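Local coordinates for mandelate racemase/muconate lactonizing protein (PDB 3QLD) that is a member of the enolase superfamily, pairing an N-terminal capping domain with a C-terminal TIM-barrel-like domain, its specific activity being unassigned, at residues Val7-Ser12 / Leu33-Asp38; Trp45-Ala50 / Tyr300-Gly305; Asp334-Pro339 / Ala354-Trp359. All coordinates share one frame; numbering follows the deposited sequence. Where two conformers were deposited one is given.

Contact 1 (Val7-Ser12 / Leu33-Asp38)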
# COMPACT_ATOMS: atom_id res chain seq x y z
N VAL A 7 9.73 -17.06 -16.27
CA VAL A 7 8.92 -16.51 -17.35
C VAL A 7 7.61 -15.93 -16.74
O VAL A 7 6.89 -16.63 -16.05
CB VAL A 7 8.52 -17.61 -18.38
CG1 VAL A 7 7.69 -17.01 -19.49
CG2 VAL A 7 9.78 -18.37 -18.93
N LEU A 8 7.33 -14.68 -17.05
CA LEU A 8 6.08 -14.05 -16.64
C LEU A 8 5.18 -14.01 -17.80
O LEU A 8 5.54 -13.57 -18.90
CB LEU A 8 6.34 -12.61 -16.14
CG LEU A 8 7.43 -12.47 -15.08
CD1 LEU A 8 7.72 -10.98 -14.77
CD2 LEU A 8 6.82 -13.12 -13.88
N HIS A 9 3.95 -14.40 -17.54
CA HIS A 9 2.97 -14.42 -18.57
C HIS A 9 1.85 -13.48 -18.17
O HIS A 9 1.20 -13.70 -17.16
CB HIS A 9 2.32 -15.81 -18.61
CG HIS A 9 3.30 -16.93 -18.83
ND1 HIS A 9 3.70 -17.31 -20.10
CD2 HIS A 9 3.97 -17.72 -17.95
CE1 HIS A 9 4.56 -18.32 -19.99
NE2 HIS A 9 4.76 -18.57 -18.70
N ARG A 10 1.56 -12.50 -19.01
CA ARG A 10 0.37 -11.66 -18.86
C ARG A 10 -0.79 -12.17 -19.69
O ARG A 10 -0.69 -12.28 -20.93
CB ARG A 10 0.68 -10.18 -19.21
CG ARG A 10 -0.34 -9.28 -18.54
CD ARG A 10 -0.03 -7.85 -18.95
NE ARG A 10 -1.12 -7.01 -18.52
CZ ARG A 10 -0.94 -5.77 -18.10
NH1 ARG A 10 -1.99 -5.07 -17.67
NH2 ARG A 10 0.29 -5.29 -18.08
N LEU A 11 -1.88 -12.51 -19.03
CA LEU A 11 -2.97 -13.20 -19.64
C LEU A 11 -4.21 -12.33 -19.68
O LEU A 11 -4.43 -11.45 -18.82
CB LEU A 11 -3.28 -14.48 -18.85
CG LEU A 11 -2.59 -15.79 -19.23
CD1 LEU A 11 -1.11 -15.70 -19.34
CD2 LEU A 11 -3.00 -16.91 -18.30
N SER A 12 -5.04 -12.57 -20.70
CA SER A 12 -6.37 -11.98 -20.74
C SER A 12 -7.35 -13.12 -21.07
O SER A 12 -7.28 -13.64 -22.17
CB SER A 12 -6.45 -10.93 -21.81
OG SER A 12 -7.76 -10.35 -21.78
N LEU A 33 0.69 -14.93 -14.70
CA LEU A 33 1.30 -16.18 -14.15
C LEU A 33 2.79 -16.15 -14.10
O LEU A 33 3.45 -15.64 -15.03
CB LEU A 33 0.81 -17.40 -14.94
CG LEU A 33 -0.71 -17.58 -15.08
CD1 LEU A 33 -0.99 -18.87 -15.90
CD2 LEU A 33 -1.31 -17.76 -13.70
N VAL A 34 3.34 -16.70 -13.01
CA VAL A 34 4.77 -16.78 -12.82
C VAL A 34 5.16 -18.22 -13.07
O VAL A 34 4.52 -19.15 -12.55
CB VAL A 34 5.13 -16.38 -11.41
CG1 VAL A 34 6.59 -16.54 -11.17
CG2 VAL A 34 4.71 -14.88 -11.16
N GLN A 35 6.16 -18.38 -13.93
CA GLN A 35 6.68 -19.74 -14.24
C GLN A 35 8.14 -19.78 -13.95
O GLN A 35 8.91 -18.95 -14.47
CB GLN A 35 6.35 -20.13 -15.69
CG GLN A 35 7.17 -21.39 -16.22
CD GLN A 35 6.90 -21.62 -17.72
OE1 GLN A 35 6.66 -20.66 -18.44
NE2 GLN A 35 6.89 -22.92 -18.18
N LEU A 36 8.56 -20.73 -13.10
CA LEU A 36 9.99 -20.91 -12.79
C LEU A 36 10.44 -22.29 -13.34
O LEU A 36 9.66 -23.23 -13.33
CB LEU A 36 10.26 -20.88 -11.28
CG LEU A 36 9.81 -19.59 -10.58
CD1 LEU A 36 9.82 -19.85 -9.04
CD2 LEU A 36 10.81 -18.45 -10.97
N VAL A 37 11.65 -22.34 -13.85
CA VAL A 37 12.20 -23.58 -14.44
C VAL A 37 13.61 -23.78 -14.00
O VAL A 37 14.48 -22.87 -14.08
CB VAL A 37 12.27 -23.50 -15.93
CG1 VAL A 37 12.55 -24.90 -16.51
CG2 VAL A 37 10.95 -22.94 -16.51
N ASP A 38 13.89 -25.01 -13.58
CA ASP A 38 15.22 -25.29 -13.14
C ASP A 38 16.00 -26.05 -14.25
O ASP A 38 15.46 -26.32 -15.34
CB ASP A 38 15.19 -25.99 -11.77
CG ASP A 38 14.84 -27.45 -11.85
OD1 ASP A 38 14.55 -28.04 -10.78
OD2 ASP A 38 14.84 -28.00 -12.98

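Contact 2 (Trp45-Ala50 / Tyr300-Gly305)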
# COMPACT_ATOMS: atom_id res chain seq x y z
N TRP A 45 4.68 -22.95 -10.94
CA TRP A 45 3.77 -21.86 -11.37
C TRP A 45 3.04 -21.21 -10.20
O TRP A 45 2.80 -21.86 -9.16
CB TRP A 45 2.68 -22.40 -12.31
CG TRP A 45 3.25 -22.91 -13.62
CD1 TRP A 45 4.06 -24.00 -13.79
CD2 TRP A 45 3.05 -22.34 -14.91
NE1 TRP A 45 4.39 -24.13 -15.12
CE2 TRP A 45 3.78 -23.13 -15.84
CE3 TRP A 45 2.34 -21.21 -15.39
CZ2 TRP A 45 3.80 -22.87 -17.22
CZ3 TRP A 45 2.35 -20.96 -16.76
CH2 TRP A 45 3.07 -21.79 -17.66
N SER A 46 2.60 -19.96 -10.39
CA SER A 46 1.71 -19.28 -9.43
C SER A 46 1.00 -18.18 -10.14
O SER A 46 1.33 -17.88 -11.29
CB SER A 46 2.51 -18.63 -8.32
OG SER A 46 3.30 -17.59 -8.87
N GLU A 47 0.02 -17.57 -9.45
CA GLU A 47 -0.76 -16.51 -10.10
C GLU A 47 -0.63 -15.28 -9.26
O GLU A 47 -0.78 -15.36 -8.03
CB GLU A 47 -2.23 -16.87 -10.23
CG GLU A 47 -3.08 -15.75 -10.81
CD GLU A 47 -4.50 -16.23 -11.13
OE1 GLU A 47 -4.72 -17.45 -11.17
OE2 GLU A 47 -5.42 -15.42 -11.34
N CYS A 48 -0.28 -14.15 -9.88
CA CYS A 48 -0.41 -12.85 -9.13
C CYS A 48 -1.89 -12.40 -9.16
O CYS A 48 -2.44 -12.26 -10.24
CB CYS A 48 0.55 -11.83 -9.76
SG CYS A 48 0.39 -10.21 -8.88
N VAL A 49 -2.56 -12.27 -7.99
CA VAL A 49 -3.98 -12.07 -7.98
C VAL A 49 -4.41 -10.61 -8.07
O VAL A 49 -5.61 -10.31 -7.93
CB VAL A 49 -4.65 -12.66 -6.66
CG1 VAL A 49 -4.49 -14.23 -6.60
CG2 VAL A 49 -4.08 -12.07 -5.42
N ALA A 50 -3.46 -9.71 -8.25
CA ALA A 50 -3.82 -8.28 -8.46
C ALA A 50 -4.89 -8.11 -9.56
O ALA A 50 -4.73 -8.65 -10.69
CB ALA A 50 -2.57 -7.43 -8.80
N TYR A 300 -11.50 -14.27 -8.54
CA TYR A 300 -11.81 -14.63 -9.95
C TYR A 300 -10.56 -15.26 -10.62
O TYR A 300 -10.26 -15.11 -11.82
CB TYR A 300 -12.41 -13.42 -10.71
CG TYR A 300 -13.87 -13.17 -10.34
CD1 TYR A 300 -14.89 -13.35 -11.29
CD2 TYR A 300 -14.25 -12.78 -9.03
CE1 TYR A 300 -16.25 -13.13 -10.96
CE2 TYR A 300 -15.60 -12.56 -8.68
CZ TYR A 300 -16.60 -12.74 -9.66
OH TYR A 300 -17.91 -12.50 -9.34
N GLU A 301 -9.87 -16.04 -9.79
CA GLU A 301 -8.54 -16.60 -10.12
C GLU A 301 -8.61 -17.47 -11.39
O GLU A 301 -9.59 -18.17 -11.58
CB GLU A 301 -7.99 -17.52 -9.01
CG GLU A 301 -7.54 -16.89 -7.70
CD GLU A 301 -8.68 -16.43 -6.78
OE1 GLU A 301 -9.88 -16.57 -7.11
OE2 GLU A 301 -8.34 -15.88 -5.71
N THR A 302 -7.57 -17.46 -12.21
CA THR A 302 -7.38 -18.61 -13.12
C THR A 302 -7.14 -19.91 -12.35
O THR A 302 -7.04 -19.99 -11.09
CB THR A 302 -6.18 -18.49 -14.07
OG1 THR A 302 -5.02 -18.90 -13.35
CG2 THR A 302 -5.99 -17.00 -14.64
N GLY A 303 -7.03 -20.97 -13.12
CA GLY A 303 -6.86 -22.31 -12.49
C GLY A 303 -5.71 -22.43 -11.55
O GLY A 303 -5.79 -23.15 -10.56
N VAL A 304 -4.62 -21.72 -11.84
CA VAL A 304 -3.42 -21.76 -11.01
C VAL A 304 -3.64 -21.20 -9.60
O VAL A 304 -3.39 -21.88 -8.61
CB VAL A 304 -2.19 -21.09 -11.76
CG1 VAL A 304 -0.96 -20.94 -10.83
CG2 VAL A 304 -1.83 -22.00 -12.99
N GLY A 305 -4.00 -19.93 -9.52
CA GLY A 305 -4.50 -19.33 -8.29
C GLY A 305 -5.64 -20.08 -7.57
O GLY A 305 -5.65 -20.15 -6.34

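Contact 3 (Asp334-Pro339 / Ala354-Trp359)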
# COMPACT_ATOMS: atom_id res chain seq x y z
N ASP A 334 -10.21 -22.27 -19.30
CA ASP A 334 -9.28 -21.91 -18.22
C ASP A 334 -7.86 -22.44 -18.56
O ASP A 334 -7.66 -23.04 -19.62
CB ASP A 334 -9.83 -22.53 -16.92
CG ASP A 334 -9.28 -21.88 -15.63
OD1 ASP A 334 -8.35 -21.10 -15.73
OD2 ASP A 334 -9.77 -22.21 -14.52
N VAL A 335 -6.88 -22.22 -17.70
CA VAL A 335 -5.49 -22.56 -18.01
C VAL A 335 -5.04 -23.96 -17.53
O VAL A 335 -3.85 -24.30 -17.56
CB VAL A 335 -4.54 -21.46 -17.45
CG1 VAL A 335 -5.11 -20.08 -17.81
CG2 VAL A 335 -4.45 -21.59 -15.94
N LEU A 336 -6.00 -24.78 -17.15
CA LEU A 336 -5.73 -26.17 -16.74
C LEU A 336 -6.27 -27.15 -17.78
O LEU A 336 -7.24 -26.86 -18.43
CB LEU A 336 -6.37 -26.48 -15.39
CG LEU A 336 -5.98 -25.54 -14.22
CD1 LEU A 336 -6.72 -26.02 -12.97
CD2 LEU A 336 -4.48 -25.61 -14.00
N LYS A 337 -5.59 -28.27 -17.96
CA LYS A 337 -6.04 -29.30 -18.93
C LYS A 337 -7.44 -29.82 -18.53
O LYS A 337 -8.33 -30.02 -19.35
CB LYS A 337 -5.01 -30.45 -18.97
CG LYS A 337 -3.56 -30.08 -19.37
CD LYS A 337 -2.57 -31.21 -18.92
CE LYS A 337 -1.13 -30.99 -19.48
NZ LYS A 337 -0.12 -31.95 -18.88
N GLU A 338 -7.62 -29.94 -17.23
CA GLU A 338 -8.85 -30.41 -16.58
C GLU A 338 -9.41 -29.37 -15.58
O GLU A 338 -8.77 -29.16 -14.53
CB GLU A 338 -8.49 -31.65 -15.75
CG GLU A 338 -8.11 -32.87 -16.63
CD GLU A 338 -9.31 -33.31 -17.43
OE1 GLU A 338 -10.26 -33.83 -16.77
OE2 GLU A 338 -9.35 -33.07 -18.67
N PRO A 339 -10.63 -28.83 -15.85
CA PRO A 339 -11.19 -27.74 -15.04
C PRO A 339 -11.33 -28.18 -13.58
O PRO A 339 -11.50 -29.38 -13.30
CB PRO A 339 -12.59 -27.50 -15.66
CG PRO A 339 -12.93 -28.79 -16.32
CD PRO A 339 -11.64 -29.43 -16.74
N ALA A 354 1.81 -32.49 -6.43
CA ALA A 354 3.14 -32.07 -6.06
C ALA A 354 3.42 -30.95 -7.05
O ALA A 354 4.13 -31.16 -8.05
CB ALA A 354 4.18 -33.21 -6.26
N GLY A 355 2.83 -29.77 -6.81
CA GLY A 355 2.98 -28.68 -7.76
C GLY A 355 1.92 -28.70 -8.85
O GLY A 355 1.50 -29.76 -9.32
N VAL A 356 1.52 -27.53 -9.33
CA VAL A 356 0.52 -27.47 -10.39
C VAL A 356 1.04 -27.59 -11.83
O VAL A 356 0.25 -27.64 -12.75
CB VAL A 356 -0.36 -26.22 -10.23
CG1 VAL A 356 0.44 -24.98 -10.63
CG2 VAL A 356 -1.58 -26.33 -11.04
N ALA A 357 2.35 -27.64 -12.05
CA ALA A 357 2.89 -27.59 -13.43
C ALA A 357 2.25 -28.57 -14.40
O ALA A 357 1.86 -28.18 -15.52
CB ALA A 357 4.47 -27.68 -13.45
N ASP A 358 2.06 -29.82 -13.95
CA ASP A 358 1.55 -30.94 -14.80
C ASP A 358 0.11 -30.78 -15.25
O ASP A 358 -0.30 -31.40 -16.23
CB ASP A 358 1.68 -32.29 -14.08
CG ASP A 358 3.12 -32.81 -14.09
OD1 ASP A 358 3.96 -32.14 -14.75
OD2 ASP A 358 3.41 -33.88 -13.46
N TRP A 359 -0.61 -29.91 -14.54
CA TRP A 359 -1.98 -29.60 -14.75
C TRP A 359 -2.21 -28.41 -15.69
O TRP A 359 -3.31 -28.20 -16.15
CB TRP A 359 -2.64 -29.30 -13.41
CG TRP A 359 -2.88 -30.48 -12.58
CD1 TRP A 359 -2.45 -31.77 -12.83
CD2 TRP A 359 -3.60 -30.54 -11.32
NE1 TRP A 359 -2.86 -32.61 -11.83
CE2 TRP A 359 -3.58 -31.90 -10.89
CE3 TRP A 359 -4.27 -29.60 -10.52
CZ2 TRP A 359 -4.18 -32.33 -9.70
CZ3 TRP A 359 -4.88 -30.04 -9.30
CH2 TRP A 359 -4.83 -31.38 -8.92
O HOH W 1 -5.46 -30.44 -15.35

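Contact 1 (Val7-Ser12 / Leu33-Asp38)
Strands 7-12 and 33-38 run antiparallel, their short axes 4.9 Å apart at closest approach and their N-to-C directions at 158°. They are neighbours in the antiparallel sheet of the N-terminal domain that enolase-superfamily proteins carry beside their barrel. Val7 with Gln35 and His9 with Leu33 form hydrogen-bonded pairs; Leu8 with Val34 between them is a non-hydrogen-bonded pair. Each hydrogen-bonded pair is closed by two N-H...O=C bonds whose donors lie in the carbonyl planes. The bond from Val7 N to Gln35 O, 2.7 Å, is nearly straight at 169°.

The side chains of Leu8 and Val34 lie alongside one another on the face covered by helices 61-80 and 105-123, Leu8 CD2 meeting Val34 CG2 at 3.9 Å.

The face bearing Val7, His9, Leu33 and Gln35 is more polar. At one end of it Leu11 crosses Leu33 obliquely, with Leu11 CD2 3.7 Å from Leu33 CD1. Gln35, with CG anti to its backbone N and the chain extended beyond, carries its amide out beside Val7, whose CB is 3.6 Å from Gln35 OE1. The rings of Trp45 and His9 meet nearly parallel, and Gln35 NE2 donates to Glu43 OE1, which would be expected to limit the rotation of both partners of the cross-strand bond. His9 NE2 donates to Gln35 OE1 at 2.8 Å; the oxygen lies in the imidazole plane, yet the nitrogen stands above the plane of the amide carbonyl, ring and amide being turned 39° apart.

Contact 2 (Trp45-Ala50 / Tyr300-Gly305)
Trp45 starts the approach of strand 43-48 to the N-terminal end of helix 303-313, a junction between the N-terminal domain and the barrel-like domain. Its CB lies 4.2 Å from Val304 CG1, while the indole leads away from the helix and its NE1 donates to Glu43 OE1. At Ser46 the backbone itself is touched: Val304 CG1, anti to its own backbone N, comes to 3.4 Å from Ser46 CA. The Ser46 hydroxyl is hydrogen-bonded to Ala110 O of helix 105-123.

Glu47 carries the polar part. With CG anti to the backbone N (chi1 176°) and an extended chain beyond it, the carboxylate reaches the first turn of the helix. Thr302 holds the N-cap position there, its hydroxyl accepting from Val304 N. That same OG1 donates to Glu47 OE1 at 2.6 Å, approaching from well above the carboxylate plane. Gly305 N also donates to OE1, over 3.1 Å and with a bent N-H...O angle of 140°. The second oxygen, OE2, takes Thr302 N at 3.1 Å through its syn lone pair, so two backbone amides and one hydroxyl grip the group. Gly305, having no side chain, lets its N come this close to OE1.

Beyond Glu47, Val49 lies alongside Glu301, with Val49 CG1 4.2 Å from Glu301 CG; the bent Glu301 chain turns its OE1 to Met299 N.

This buried carboxylate thus supplements the threonine cap from across the domain junction. Its donors and the helix N terminus would be expected to stabilise negative charge on Glu47 and lower its proton affinity, although Glu301 OE1, 6.3 Å from Glu47 OE2, would oppose that if ionised.

Contact 3 (Asp334-Pro339 / Ala354-Trp359)
Hydrogen bonding brings two loops of the barrel-like domain together, one before strand 347-349 and the other between that strand and helix 362-368. Lys337 supplies both direct bonds. Its backbone N donates to Trp359 O at 2.9 Å, with an N-H...O angle of 162° and the donor nearly along the C=O axis. Its side chain, extended beyond CG, runs alongside the 3-10 segment 357-359 until NZ reaches Asp358 O at 2.7 Å, standing 26° above that carbonyl plane. Successive carbonyls are therefore held by the two ends of one lysine. A water adds a third link, accepting from Glu338 N and donating to Trp359 O.

Closer to the backbone, Leu336 CA makes a CA-H...O contact with the same Trp359 oxygen at 3.2 Å. Within segment 354-359, Trp359 N bonds to Val356 O, closing the turn that presents these carbonyls.

Apolar contact is confined to Leu336, whose CD2 branch comes within 4.2 Å of Val356 CG2 and equally near Trp359 CB. The side chains of Leu336 and Trp359 also touch Val307 of helix 303-313, while Val356 touches Trp45 of strand 43-48; the loops thus lie over the helix at the edge of the N-terminal domain.

The salient chemistry is the recognition of main-chain oxygens by an exposed lysine. Lys337 NZ is 5.8 Å from Asp358 OD1, too far for a salt bridge, so any attraction between their charges would be long-range, and the direct link between the two segments at the ammonium end is the bond to the Asp358 carbonyl.

Overall arrangement
From the N terminus, contact 1 closes a 20-residue, mostly strand, connection between strands 3-15 and 25-38. Contact 2 opens on the next strand, 43-48, which pairs with 25-38, and closes 249 residues later at helix 303-313, joining the N-terminal domain to the barrel-like domain. Contact 3 then closes a 14-residue loop around strand 347-349. The three follow in series, without nesting or crossing, yet touch in space: Val34 N probably bonds to Ser46 O, Gly303 N to Asp334 OD1, and Leu11 packs on Val335. Their centres lie 11 to 14 Å apart, contact 2 spanning the domain junction.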